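Local coordinates for protein NAD-dependent aldehyde dehydrogenase (PDB 3U4J) that probably oxidises aldehydes to the corresponding acids with NAD or NADP as electron acceptor, at residues 107-112 with 122-127; 99-104 with 208-213; 180-185 with 192-197; 128-133 with 478-483. One frame throughout, in Å; residues are numbered along the deposited sequence.

Contact 1: residues 107-112 with 122-127; sequences LIESLE and GEIGFC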
loop_
_atom_site.group_PDB
_atom_site.type_symbol
_atom_site.label_atom_id
_atom_site.label_comp_id
_atom_site.label_asym_id
_atom_site.label_seq_id
_atom_site.Cartn_x
_atom_site.Cartn_y
_atom_site.Cartn_z
ATOM N N LEU A 107 -29.396 2.069 -26.476
ATOM C CA LEU A 107 -30.067 2.692 -27.624
ATOM C C LEU A 107 -29.762 4.200 -27.745
ATOM O O LEU A 107 -29.465 4.700 -28.840
ATOM C CB LEU A 107 -31.579 2.411 -27.609
ATOM C CG LEU A 107 -32.376 3.040 -28.781
ATOM C CD1 LEU A 107 -31.899 2.524 -30.182
ATOM C CD2 LEU A 107 -33.871 2.819 -28.600
ATOM N N ILE A 108 -29.828 4.921 -26.628
ATOM C CA ILE A 108 -29.456 6.344 -26.615
ATOM C C ILE A 108 -28.028 6.516 -27.194
ATOM O O ILE A 108 -27.829 7.292 -28.128
ATOM C CB ILE A 108 -29.575 6.955 -25.199
ATOM C CG1 ILE A 108 -31.015 6.888 -24.705
ATOM C CG2 ILE A 108 -29.104 8.464 -25.167
ATOM C CD1 ILE A 108 -31.148 7.444 -23.265
ATOM N N GLU A 109 -27.058 5.754 -26.664
ATOM C CA GLU A 109 -25.657 5.895 -27.058
ATOM C C GLU A 109 -25.531 5.620 -28.537
ATOM O O GLU A 109 -24.814 6.320 -29.235
ATOM C CB GLU A 109 -24.730 4.885 -26.344
ATOM C CG GLU A 109 -24.247 5.226 -24.955
ATOM C CD GLU A 109 -23.287 6.413 -24.847
ATOM O OE1 GLU A 109 -22.055 6.210 -24.636
ATOM O OE2 GLU A 109 -23.793 7.541 -24.915
ATOM N N SER A 110 -26.207 4.575 -28.999
ATOM C CA SER A 110 -26.140 4.168 -30.408
ATOM C C SER A 110 -26.648 5.283 -31.329
ATOM O O SER A 110 -25.990 5.667 -32.323
ATOM C CB SER A 110 -26.963 2.891 -30.623
ATOM O OG SER A 110 -26.874 2.461 -31.962
ATOM N N LEU A 111 -27.827 5.793 -30.996
ATOM C CA LEU A 111 -28.451 6.838 -31.799
ATOM C C LEU A 111 -27.643 8.142 -31.824
ATOM O O LEU A 111 -27.518 8.772 -32.868
ATOM C CB LEU A 111 -29.865 7.100 -31.280
ATOM C CG LEU A 111 -30.921 6.026 -31.586
ATOM C CD1 LEU A 111 -32.256 6.350 -30.839
ATOM C CD2 LEU A 111 -31.122 5.920 -33.076
ATOM N N GLU A 112 -27.125 8.565 -30.666
ATOM C CA GLU A 112 -26.453 9.852 -30.573
ATOM C C GLU A 112 -25.016 9.774 -31.055
ATOM O O GLU A 112 -24.518 10.721 -31.657
ATOM C CB GLU A 112 -26.488 10.414 -29.141
ATOM C CG GLU A 112 -27.894 10.644 -28.620
ATOM C CD GLU A 112 -27.947 11.284 -27.244
ATOM O OE1 GLU A 112 -26.886 11.583 -26.642
ATOM O OE2 GLU A 112 -29.077 11.499 -26.757
ATOM N N GLY A 122 -22.695 -3.631 -24.765
ATOM C CA GLY A 122 -21.516 -4.089 -23.987
ATOM C C GLY A 122 -20.887 -2.968 -23.164
ATOM O O GLY A 122 -20.460 -3.183 -22.016
ATOM N N GLU A 123 -20.812 -1.771 -23.737
ATOM C CA GLU A 123 -20.331 -0.613 -22.968
ATOM C C GLU A 123 -21.161 -0.240 -21.733
ATOM O O GLU A 123 -20.598 0.107 -20.691
ATOM C CB GLU A 123 -20.164 0.601 -23.868
ATOM C CG GLU A 123 -18.976 0.476 -24.767
ATOM C CD GLU A 123 -18.813 1.676 -25.698
ATOM O OE1 GLU A 123 -19.418 2.762 -25.446
ATOM O OE2 GLU A 123 -18.069 1.521 -26.695
ATOM N N ILE A 124 -22.482 -0.269 -21.864
ATOM C CA ILE A 124 -23.355 0.038 -20.726
ATOM C C ILE A 124 -23.095 -0.972 -19.611
ATOM O O ILE A 124 -22.980 -0.597 -18.459
ATOM C CB ILE A 124 -24.869 -0.002 -21.111
ATOM C CG1 ILE A 124 -25.158 0.923 -22.303
ATOM C CG2 ILE A 124 -25.771 0.362 -19.905
ATOM C CD1 ILE A 124 -24.675 2.418 -22.140
ATOM N N GLY A 125 -23.003 -2.258 -19.966
ATOM C CA GLY A 125 -22.645 -3.307 -18.995
ATOM C C GLY A 125 -21.305 -3.065 -18.328
ATOM O O GLY A 125 -21.149 -3.231 -17.111
ATOM N N PHE A 126 -20.316 -2.688 -19.122
ATOM C CA PHE A 126 -19.022 -2.300 -18.579
ATOM C C PHE A 126 -19.112 -1.096 -17.617
ATOM O O PHE A 126 -18.475 -1.069 -16.568
ATOM C CB PHE A 126 -18.048 -2.009 -19.714
ATOM C CG PHE A 126 -16.623 -1.894 -19.261
ATOM C CD1 PHE A 126 -15.870 -3.035 -18.989
ATOM C CD2 PHE A 126 -16.026 -0.647 -19.110
ATOM C CE1 PHE A 126 -14.526 -2.927 -18.574
ATOM C CE2 PHE A 126 -14.711 -0.527 -18.690
ATOM C CZ PHE A 126 -13.955 -1.665 -18.417
ATOM N N CYS A 127 -19.928 -0.113 -17.967
ATOM C CA CYS A 127 -20.118 1.044 -17.086
ATOM C C CYS A 127 -20.745 0.644 -15.766
ATOM O O CYS A 127 -20.377 1.191 -14.721
ATOM C CB CYS A 127 -20.999 2.092 -17.751
ATOM S SG CYS A 127 -20.120 2.917 -19.072
HETATM O O HOH W 1 -19.714 5.198 -23.978
#
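Glu109 meets Ile124 and Glu123 where helix 102-113 faces the next helix in the chain, 117-138, a pair of consecutive helices in the aldehyde dehydrogenase fold. The close-packed part is a single spot: the CG of Glu109 rests on the CD1 of Ile124 at 4.0 Å. Ile124 gets there with its end alone, and the same side chain also packs on Gln102, Leu105 and Ala106 of the first helix. Glu109 bends at chi2 (-67°), which turns its carboxylate away from this apolar spot, with OE1 on the side of Glu123. The other part is loose and polar. There the two acids stop short of each other, OE1 of Glu109 lying 4.4 Å from OE1 of Glu123. Lys115 forms a salt bridge to Glu123 OE1, and this probably eases the repulsion. Gln119 binds the other oxygen of Glu123, while Thr203 and the backbone N of Phe175 bind Glu109. One water bridges the acids, donating to Glu109 OE1 at 2.6 Å and to Glu123 OE1 at 2.9 Å.

Contact 2: residues 99-104 with 208-213; sequences LARQEE and AELARE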
loop_
_atom_site.group_PDB
_atom_site.type_symbol
_atom_site.label_atom_id
_atom_site.label_comp_id
_atom_site.label_asym_id
_atom_site.label_seq_id
_atom_site.Cartn_x
_atom_site.Cartn_y
_atom_site.Cartn_z
ATOM N N LEU A 99 -27.791 -1.384 -15.059
ATOM C CA LEU A 99 -28.230 -2.672 -15.561
ATOM C C LEU A 99 -29.716 -2.753 -15.827
ATOM O O LEU A 99 -30.124 -3.259 -16.864
ATOM C CB LEU A 99 -27.776 -3.814 -14.643
ATOM C CG LEU A 99 -26.278 -4.113 -14.630
ATOM C CD1 LEU A 99 -25.964 -5.377 -13.770
ATOM C CD2 LEU A 99 -25.701 -4.268 -16.072
ATOM N N ALA A 100 -30.532 -2.253 -14.900
ATOM C CA ALA A 100 -31.985 -2.278 -15.089
ATOM C C ALA A 100 -32.377 -1.462 -16.351
ATOM O O ALA A 100 -33.345 -1.790 -17.048
ATOM C CB ALA A 100 -32.700 -1.739 -13.833
ATOM N N ARG A 101 -31.622 -0.411 -16.655
ATOM C CA ARG A 101 -31.934 0.411 -17.827
ATOM C C ARG A 101 -30.973 0.151 -18.993
ATOM O O ARG A 101 -30.760 1.033 -19.848
ATOM C CB ARG A 101 -31.940 1.911 -17.485
ATOM C CG ARG A 101 -32.692 2.305 -16.197
ATOM C CD ARG A 101 -34.213 2.122 -16.304
ATOM N NE ARG A 101 -34.827 2.592 -15.058
ATOM C CZ ARG A 101 -35.461 1.821 -14.171
ATOM N NH1 ARG A 101 -35.621 0.514 -14.389
ATOM N NH2 ARG A 101 -35.968 2.367 -13.064
ATOM N N GLN A 102 -30.399 -1.051 -19.041
ATOM C CA GLN A 102 -29.318 -1.297 -20.009
ATOM C C GLN A 102 -29.743 -1.076 -21.471
ATOM O O GLN A 102 -29.020 -0.420 -22.218
ATOM C CB GLN A 102 -28.682 -2.683 -19.848
ATOM C CG GLN A 102 -27.520 -2.947 -20.835
ATOM C CD GLN A 102 -26.757 -4.236 -20.501
ATOM O OE1 GLN A 102 -27.187 -5.033 -19.660
ATOM N NE2 GLN A 102 -25.629 -4.430 -21.136
ATOM N N GLU A 103 -30.885 -1.632 -21.869
ATOM C CA GLU A 103 -31.325 -1.544 -23.273
ATOM C C GLU A 103 -31.681 -0.106 -23.679
ATOM O O GLU A 103 -31.331 0.338 -24.785
ATOM C CB GLU A 103 -32.503 -2.512 -23.564
ATOM C CG GLU A 103 -32.073 -3.990 -23.625
ATOM C CD GLU A 103 -30.946 -4.228 -24.636
ATOM O OE1 GLU A 103 -31.081 -3.848 -25.828
ATOM O OE2 GLU A 103 -29.910 -4.799 -24.229
ATOM N N GLU A 104 -32.364 0.601 -22.776
ATOM C CA GLU A 104 -32.654 2.034 -22.938
ATOM C C GLU A 104 -31.353 2.819 -23.158
ATOM O O GLU A 104 -31.258 3.640 -24.076
ATOM C CB GLU A 104 -33.376 2.615 -21.708
ATOM C CG GLU A 104 -33.734 4.124 -21.836
ATOM C CD GLU A 104 -34.046 4.836 -20.486
ATOM O OE1 GLU A 104 -34.292 4.166 -19.459
ATOM O OE2 GLU A 104 -34.053 6.092 -20.464
ATOM N N ALA A 208 -27.074 11.091 -14.480
ATOM C CA ALA A 208 -27.346 11.992 -13.346
ATOM C C ALA A 208 -28.741 11.727 -12.777
ATOM O O ALA A 208 -28.957 11.848 -11.566
ATOM C CB ALA A 208 -27.218 13.455 -13.757
ATOM N N GLU A 209 -29.675 11.392 -13.659
ATOM C CA GLU A 209 -31.044 11.078 -13.237
ATOM C C GLU A 209 -31.080 9.760 -12.464
ATOM O O GLU A 209 -31.812 9.629 -11.483
ATOM C CB GLU A 209 -32.008 11.084 -14.436
ATOM C CG GLU A 209 -32.136 12.497 -15.065
ATOM C CD GLU A 209 -33.001 12.525 -16.327
ATOM O OE1 GLU A 209 -33.276 11.457 -16.923
ATOM O OE2 GLU A 209 -33.391 13.629 -16.758
ATOM N N LEU A 210 -30.271 8.793 -12.889
ATOM C CA LEU A 210 -30.135 7.539 -12.107
ATOM C C LEU A 210 -29.528 7.782 -10.725
ATOM O O LEU A 210 -29.987 7.193 -9.735
ATOM C CB LEU A 210 -29.339 6.481 -12.868
ATOM C CG LEU A 210 -29.922 6.078 -14.227
ATOM C CD1 LEU A 210 -29.110 4.945 -14.848
ATOM C CD2 LEU A 210 -31.375 5.687 -14.105
ATOM N N ALA A 211 -28.508 8.639 -10.640
ATOM C CA ALA A 211 -27.965 9.016 -9.328
ATOM C C ALA A 211 -29.047 9.636 -8.433
ATOM O O ALA A 211 -29.145 9.331 -7.218
ATOM C CB ALA A 211 -26.735 9.990 -9.471
ATOM N N ARG A 212 -29.870 10.496 -9.018
ATOM C CA ARG A 212 -30.987 11.094 -8.247
ATOM C C ARG A 212 -31.956 9.984 -7.820
ATOM O O ARG A 212 -32.391 9.924 -6.669
ATOM C CB ARG A 212 -31.730 12.142 -9.092
ATOM C CG ARG A 212 -32.868 12.835 -8.349
ATOM C CD ARG A 212 -33.452 13.991 -9.171
ATOM N NE ARG A 212 -33.965 13.594 -10.490
ATOM C CZ ARG A 212 -34.284 14.473 -11.444
ATOM N NH1 ARG A 212 -34.141 15.785 -11.210
ATOM N NH2 ARG A 212 -34.733 14.053 -12.622
ATOM N N GLU A 213 -32.279 9.091 -8.752
ATOM C CA GLU A 213 -33.204 7.968 -8.462
ATOM C C GLU A 213 -32.684 7.038 -7.332
ATOM O O GLU A 213 -33.469 6.534 -6.516
ATOM C CB GLU A 213 -33.480 7.184 -9.762
ATOM C CG GLU A 213 -34.527 6.056 -9.686
ATOM C CD GLU A 213 -34.978 5.592 -11.094
ATOM O OE1 GLU A 213 -34.549 6.213 -12.102
ATOM O OE2 GLU A 213 -35.769 4.618 -11.206
HETATM O O HOH W 2 -34.966 5.339 -14.714
#
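Arg101 and Glu213 form the charged part of this contact, reaching for each other from opposite directions. NH2 of Arg101 donates to OE2 of Glu213 at 2.9 Å, a salt bridge whose hydrogen bond is bent (136° at the hydrogen). The oxygen sits at the edge of the guanidinium, near its plane, and is met on its syn side, somewhat out of the carboxylate plane; the two flat groups are turned 40° apart. A water closes a second link. It accepts from NE of Arg101 at 2.8 Å and donates to OE1 of Glu213 at 2.8 Å, so both carboxylate oxygens are engaged by the same arginine, one directly and one through solvent. The apolar part lies further in: chi1 of -46° lays CG of Arg101 4.2 Å from CD2 of Leu210, and a bend at chi2 sends the rest of the chain on toward Glu213. Leu210 is buried and also packs on Ile98. With an alanine at Arg101, Glu213 would probably lose its counter-charge and CD2 of Leu210 part of its cover. Nearby, Arg206 forms salt bridges with both Glu104 and Glu209, a second ionic link between the two parts. Arg101 sits at the break between helices 84-100 and 102-113, at the N-cap position of the latter, and the contact fastens that break to helix 202-214, the connecting helix of a beta-alpha-beta crossover between the parallel strands 191-195 and 221-223.

Contact 3: residues 180-185 with 192-197; sequences ERVPWA and VVLKPS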
loop_
_atom_site.group_PDB
_atom_site.type_symbol
_atom_site.label_atom_id
_atom_site.label_comp_id
_atom_site.label_asym_id
_atom_site.label_seq_id
_atom_site.Cartn_x
_atom_site.Cartn_y
_atom_site.Cartn_z
ATOM N N GLU A 180 -15.907 6.361 -15.893
ATOM C CA GLU A 180 -14.494 6.289 -15.440
ATOM C C GLU A 180 -14.097 7.483 -14.564
ATOM O O GLU A 180 -13.008 7.503 -14.012
ATOM C CB GLU A 180 -13.515 6.298 -16.623
ATOM C CG GLU A 180 -13.577 5.158 -17.602
ATOM C CD GLU A 180 -12.599 5.382 -18.781
ATOM O OE1 GLU A 180 -12.061 6.517 -18.953
ATOM O OE2 GLU A 180 -12.387 4.418 -19.549
ATOM N N ARG A 181 -14.939 8.506 -14.483
ATOM C CA ARG A 181 -14.568 9.752 -13.760
ATOM C C ARG A 181 -15.490 10.009 -12.569
ATOM O O ARG A 181 -15.021 10.129 -11.447
ATOM C CB ARG A 181 -14.631 10.980 -14.683
ATOM C CG ARG A 181 -13.746 10.883 -15.944
ATOM C CD ARG A 181 -12.238 11.013 -15.650
ATOM N NE ARG A 181 -11.534 11.008 -16.934
ATOM C CZ ARG A 181 -11.276 9.924 -17.654
ATOM N NH1 ARG A 181 -11.566 8.709 -17.188
ATOM N NH2 ARG A 181 -10.718 10.050 -18.852
ATOM N N VAL A 182 -16.790 10.126 -12.828
ATOM C CA VAL A 182 -17.755 10.473 -11.779
ATOM C C VAL A 182 -17.662 9.560 -10.538
ATOM O O VAL A 182 -17.570 10.061 -9.424
ATOM C CB VAL A 182 -19.219 10.572 -12.328
ATOM C CG1 VAL A 182 -20.260 10.730 -11.187
ATOM C CG2 VAL A 182 -19.349 11.730 -13.354
ATOM N N PRO A 183 -17.667 8.221 -10.722
ATOM C CA PRO A 183 -17.693 7.375 -9.498
ATOM C C PRO A 183 -16.438 7.521 -8.632
ATOM O O PRO A 183 -16.531 7.470 -7.414
ATOM C CB PRO A 183 -17.792 5.930 -10.059
ATOM C CG PRO A 183 -18.311 6.061 -11.449
ATOM C CD PRO A 183 -17.777 7.408 -11.949
ATOM N N TRP A 184 -15.276 7.720 -9.252
ATOM C CA TRP A 184 -14.053 7.921 -8.521
ATOM C C TRP A 184 -14.049 9.247 -7.764
ATOM O O TRP A 184 -13.561 9.328 -6.617
ATOM C CB TRP A 184 -12.843 7.806 -9.451
ATOM C CG TRP A 184 -12.402 6.345 -9.638
ATOM C CD1 TRP A 184 -11.354 5.727 -9.013
ATOM C CD2 TRP A 184 -13.019 5.342 -10.478
ATOM N NE1 TRP A 184 -11.290 4.404 -9.404
ATOM C CE2 TRP A 184 -12.287 4.141 -10.304
ATOM C CE3 TRP A 184 -14.106 5.349 -11.371
ATOM C CZ2 TRP A 184 -12.591 2.949 -11.002
ATOM C CZ3 TRP A 184 -14.442 4.151 -12.056
ATOM C CH2 TRP A 184 -13.677 2.962 -11.860
ATOM N N ALA A 185 -14.609 10.269 -8.401
ATOM C CA ALA A 185 -14.703 11.599 -7.807
ATOM C C ALA A 185 -15.710 11.635 -6.644
ATOM O O ALA A 185 -15.363 11.972 -5.520
ATOM C CB ALA A 185 -15.088 12.637 -8.929
ATOM N N VAL A 192 -19.761 17.073 -8.127
ATOM C CA VAL A 192 -19.319 17.261 -9.502
ATOM C C VAL A 192 -20.307 18.032 -10.376
ATOM O O VAL A 192 -21.523 18.017 -10.133
ATOM C CB VAL A 192 -19.012 15.898 -10.205
ATOM C CG1 VAL A 192 -18.024 15.080 -9.397
ATOM C CG2 VAL A 192 -20.289 15.108 -10.513
ATOM N N VAL A 193 -19.766 18.686 -11.397
ATOM C CA VAL A 193 -20.564 19.178 -12.494
ATOM C C VAL A 193 -20.042 18.507 -13.748
ATOM O O VAL A 193 -18.866 18.671 -14.115
ATOM C CB VAL A 193 -20.505 20.741 -12.634
ATOM C CG1 VAL A 193 -21.317 21.208 -13.830
ATOM C CG2 VAL A 193 -21.031 21.420 -11.345
ATOM N N LEU A 194 -20.920 17.748 -14.387
ATOM C CA LEU A 194 -20.592 16.957 -15.566
ATOM C C LEU A 194 -21.042 17.727 -16.793
ATOM O O LEU A 194 -22.210 18.109 -16.883
ATOM C CB LEU A 194 -21.329 15.597 -15.536
ATOM C CG LEU A 194 -21.163 14.630 -16.731
ATOM C CD1 LEU A 194 -19.703 14.290 -16.931
ATOM C CD2 LEU A 194 -21.963 13.350 -16.557
ATOM N N LYS A 195 -20.110 17.937 -17.727
ATOM C CA LYS A 195 -20.391 18.572 -19.007
ATOM C C LYS A 195 -20.090 17.624 -20.186
ATOM O O LYS A 195 -18.925 17.463 -20.567
ATOM C CB LYS A 195 -19.550 19.841 -19.132
ATOM C CG LYS A 195 -20.129 20.851 -20.115
ATOM C CD LYS A 195 -19.639 20.628 -21.472
ATOM C CE LYS A 195 -20.621 21.239 -22.469
ATOM N NZ LYS A 195 -20.266 20.658 -23.779
ATOM N N PRO A 196 -21.117 16.954 -20.734
ATOM C CA PRO A 196 -20.814 16.070 -21.869
ATOM C C PRO A 196 -20.802 16.846 -23.188
ATOM O O PRO A 196 -21.151 18.043 -23.224
ATOM C CB PRO A 196 -21.952 15.066 -21.842
ATOM C CG PRO A 196 -23.114 15.852 -21.241
ATOM C CD PRO A 196 -22.530 16.867 -20.316
ATOM N N SER A 197 -20.395 16.172 -24.258
ATOM C CA SER A 197 -20.351 16.798 -25.561
ATOM C C SER A 197 -21.733 17.262 -26.025
ATOM O O SER A 197 -22.735 16.600 -25.792
ATOM C CB SER A 197 -19.793 15.817 -26.595
ATOM O OG SER A 197 -19.980 16.354 -27.883
#
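Val192 and Leu194 press against Val182 and Ala185 inside a beta-alpha-beta unit, in which helix 174-187 connects strand 153-168 to its parallel neighbour 191-195. The helix and strand segments run almost exactly antiparallel (176°), their axes 10.0 Å apart. Val192 comes first and straddles the helix surface: its CG1 meets CB of Ala185 at 3.8 Å, while its CG2 looks to CG1 of Val182 at 4.4 Å. With chi1 at -54°, the valine places CG1 beside its backbone N and CG2 between N and the carbonyl carbon, a fork that serves both helix residues. Val193 turns to the other side of the strand, its backbone bonded to Val165 and Ile167 of strand 153-168. Leu194 faces the helix again, and its CD1 stands 4.4 Å from CG2 of Val182. Phe221 and Ile167, on the strands flanking this one, pack against Val182, Val192 and Leu194 and complete the apolar layer. Lys195 and Pro196 then carry the chain off the C-terminal end of the strand, probably beside the cofactor site, as in relatives. Lys195 folds back on its successor, NZ donating to the carbonyl O of Pro196 at 2.8 Å, with a further bond to the carbonyl O of Gly226.

Contact 4: residues 128-133 with 478-483; sequences ADLWSY and RELGRY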
loop_
_atom_site.group_PDB
_atom_site.type_symbol
_atom_site.label_atom_id
_atom_site.label_comp_id
_atom_site.label_asym_id
_atom_site.label_seq_id
_atom_site.Cartn_x
_atom_site.Cartn_y
_atom_site.Cartn_z
ATOM N N ALA A 128 -21.699 -0.297 -15.802
ATOM C CA ALA A 128 -22.248 -0.774 -14.543
ATOM C C ALA A 128 -21.112 -1.391 -13.702
ATOM O O ALA A 128 -21.083 -1.222 -12.478
ATOM C CB ALA A 128 -23.382 -1.785 -14.768
ATOM N N ASP A 129 -20.176 -2.083 -14.360
ATOM C CA ASP A 129 -19.037 -2.703 -13.652
ATOM C C ASP A 129 -18.068 -1.645 -13.109
ATOM O O ASP A 129 -17.506 -1.810 -12.016
ATOM C CB ASP A 129 -18.281 -3.706 -14.552
ATOM C CG ASP A 129 -17.314 -4.585 -13.764
ATOM O OD1 ASP A 129 -17.722 -5.235 -12.772
ATOM O OD2 ASP A 129 -16.141 -4.640 -14.142
ATOM N N LEU A 130 -17.874 -0.551 -13.861
ATOM C CA LEU A 130 -17.065 0.553 -13.365
ATOM C C LEU A 130 -17.643 1.137 -12.096
ATOM O O LEU A 130 -16.904 1.376 -11.137
ATOM C CB LEU A 130 -16.915 1.653 -14.403
ATOM C CG LEU A 130 -15.995 1.357 -15.602
ATOM C CD1 LEU A 130 -16.311 2.390 -16.707
ATOM C CD2 LEU A 130 -14.525 1.412 -15.222
ATOM N N TRP A 131 -18.952 1.361 -12.107
ATOM C CA TRP A 131 -19.632 1.931 -10.947
ATOM C C TRP A 131 -19.507 0.924 -9.797
ATOM O O TRP A 131 -19.237 1.329 -8.677
ATOM C CB TRP A 131 -21.115 2.260 -11.254
ATOM C CG TRP A 131 -21.290 3.622 -11.864
ATOM C CD1 TRP A 131 -21.124 3.961 -13.202
ATOM C CD2 TRP A 131 -21.620 4.835 -11.182
ATOM N NE1 TRP A 131 -21.333 5.319 -13.378
ATOM C CE2 TRP A 131 -21.655 5.871 -12.156
ATOM C CE3 TRP A 131 -21.894 5.156 -9.831
ATOM C CZ2 TRP A 131 -21.953 7.194 -11.825
ATOM C CZ3 TRP A 131 -22.193 6.483 -9.504
ATOM C CH2 TRP A 131 -22.210 7.488 -10.496
ATOM N N SER A 132 -19.659 -0.381 -10.068
ATOM C CA SER A 132 -19.553 -1.370 -8.983
ATOM C C SER A 132 -18.162 -1.456 -8.394
ATOM O O SER A 132 -18.013 -1.528 -7.186
ATOM C CB SER A 132 -19.970 -2.780 -9.421
ATOM O OG SER A 132 -21.283 -2.740 -9.936
ATOM N N TYR A 133 -17.153 -1.500 -9.252
ATOM C CA TYR A 133 -15.765 -1.517 -8.792
ATOM C C TYR A 133 -15.470 -0.316 -7.885
ATOM O O TYR A 133 -14.859 -0.454 -6.811
ATOM C CB TYR A 133 -14.768 -1.529 -9.976
ATOM C CG TYR A 133 -13.345 -1.366 -9.465
ATOM C CD1 TYR A 133 -12.550 -2.472 -9.141
ATOM C CD2 TYR A 133 -12.802 -0.093 -9.271
ATOM C CE1 TYR A 133 -11.255 -2.286 -8.636
ATOM C CE2 TYR A 133 -11.517 0.087 -8.752
ATOM C CZ TYR A 133 -10.765 -1.004 -8.441
ATOM O OH TYR A 133 -9.511 -0.792 -7.919
ATOM N N ARG A 478 -3.723 9.957 -13.340
ATOM C CA ARG A 478 -4.157 8.582 -13.602
ATOM C C ARG A 478 -5.565 8.350 -13.101
ATOM O O ARG A 478 -5.928 8.816 -12.025
ATOM C CB ARG A 478 -3.202 7.593 -12.949
ATOM C CG ARG A 478 -1.824 7.495 -13.660
ATOM C CD ARG A 478 -1.950 6.792 -15.031
ATOM N NE ARG A 478 -0.665 6.595 -15.711
ATOM C CZ ARG A 478 -0.057 7.520 -16.458
ATOM N NH1 ARG A 478 -0.593 8.740 -16.588
ATOM N NH2 ARG A 478 1.103 7.230 -17.066
ATOM N N GLU A 479 -6.352 7.631 -13.885
ATOM C CA GLU A 479 -7.732 7.332 -13.552
ATOM C C GLU A 479 -7.855 5.833 -13.279
ATOM O O GLU A 479 -6.926 5.067 -13.585
ATOM C CB GLU A 479 -8.657 7.743 -14.708
ATOM C CG GLU A 479 -8.470 9.192 -15.228
ATOM C CD GLU A 479 -8.852 10.263 -14.196
ATOM O OE1 GLU A 479 -9.829 10.059 -13.418
ATOM O OE2 GLU A 479 -8.158 11.306 -14.171
ATOM N N LEU A 480 -8.992 5.439 -12.702
ATOM C CA LEU A 480 -9.388 4.048 -12.534
ATOM C C LEU A 480 -8.560 3.343 -11.460
ATOM O O LEU A 480 -7.669 3.944 -10.869
ATOM C CB LEU A 480 -9.330 3.254 -13.855
ATOM C CG LEU A 480 -10.338 3.502 -14.969
ATOM C CD1 LEU A 480 -10.546 2.224 -15.869
ATOM C CD2 LEU A 480 -11.636 4.067 -14.522
ATOM N N GLY A 481 -8.881 2.078 -11.216
ATOM C CA GLY A 481 -8.257 1.318 -10.126
ATOM C C GLY A 481 -8.289 2.084 -8.810
ATOM O O GLY A 481 -9.263 2.771 -8.520
ATOM N N ARG A 482 -7.204 1.974 -8.043
ATOM C CA ARG A 482 -7.001 2.764 -6.830
ATOM C C ARG A 482 -6.462 4.149 -7.179
ATOM O O ARG A 482 -6.553 5.056 -6.380
ATOM C CB ARG A 482 -6.012 2.071 -5.887
ATOM C CG ARG A 482 -6.539 0.731 -5.431
ATOM C CD ARG A 482 -5.899 0.206 -4.161
ATOM N NE ARG A 482 -6.843 -0.724 -3.519
ATOM C CZ ARG A 482 -6.548 -1.956 -3.089
ATOM N NH1 ARG A 482 -5.312 -2.445 -3.196
ATOM N NH2 ARG A 482 -7.495 -2.698 -2.519
ATOM N N TYR A 483 -5.889 4.297 -8.373
ATOM C CA TYR A 483 -5.223 5.553 -8.725
ATOM C C TYR A 483 -6.199 6.714 -8.862
ATOM O O TYR A 483 -5.882 7.851 -8.444
ATOM C CB TYR A 483 -4.395 5.399 -10.017
ATOM C CG TYR A 483 -3.101 4.604 -9.777
ATOM C CD1 TYR A 483 -1.859 5.247 -9.753
ATOM C CD2 TYR A 483 -3.133 3.219 -9.559
ATOM C CE1 TYR A 483 -0.684 4.526 -9.500
ATOM C CE2 TYR A 483 -1.953 2.484 -9.331
ATOM C CZ TYR A 483 -0.744 3.138 -9.307
ATOM O OH TYR A 483 0.422 2.425 -9.069
#
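Tyr133 and Leu130, on one side of helix 117-138, pack against the loop between strand 475-476 and helix 483-487, close to a subunit interface of the aldehyde dehydrogenase tetramer. The apolar contact is between two leucines: CD2 of Leu130 lies 4.0 Å from CD2 of Leu480 and 4.1 Å from its CD1. Each leucine reaches the other with its end only, and Trp184 touches both. The aromatic contact is with backbone. CG of Tyr133 stands anti to the backbone N (chi1 173°), which drives the ring out from the helix until Tyr133 OH lies 3.2 Å from Gly481 C. The carbonyl O of Gly481 sits at the ring's edge, in its plane, 3.5 Å from CE2 of Tyr133, and the indole NE1 of Trp184 donates to it. Arg482 adds a grazing touch by its CG, while its guanidinium turns elsewhere, to Gln137 of the same chain and to Glu142 of a second subunit. A leucine in place of Tyr133 would probably open a gap beside Gly481 and leave this turn of the loop less firmly seated on the helix. No hydrogen bond links the two segments directly; within the helix, the carbonyl O of Ala128 takes the backbone N of Ser132 on one face of its plane and, at 3.0 Å, the OG of Ser132 on the opposite face.

In the fold
Helix 117-138 carries one side of contacts 1 and 4, whose centres lie 18 Å apart, and helix 102-113 is shared by contacts 1 and 2, where CG2 of Ile124 packs on CG of Gln102 at 3.9 Å. Contacts 2 and 4 touch as well, CD2 of Leu99 lying 3.6 Å from CB of Ala128. Contact 3, with its centre 12 Å from that of contact 4, meets it, among other places, where CG of Pro183 is 3.4 Å from CE2 of Trp131 and CZ2 of Trp184 is 3.5 Å from CD2 of Tyr133. Together they join consecutive helices, a crossover unit and a distant loop. All four lie away from the calcium site at Leu17 and Glu50.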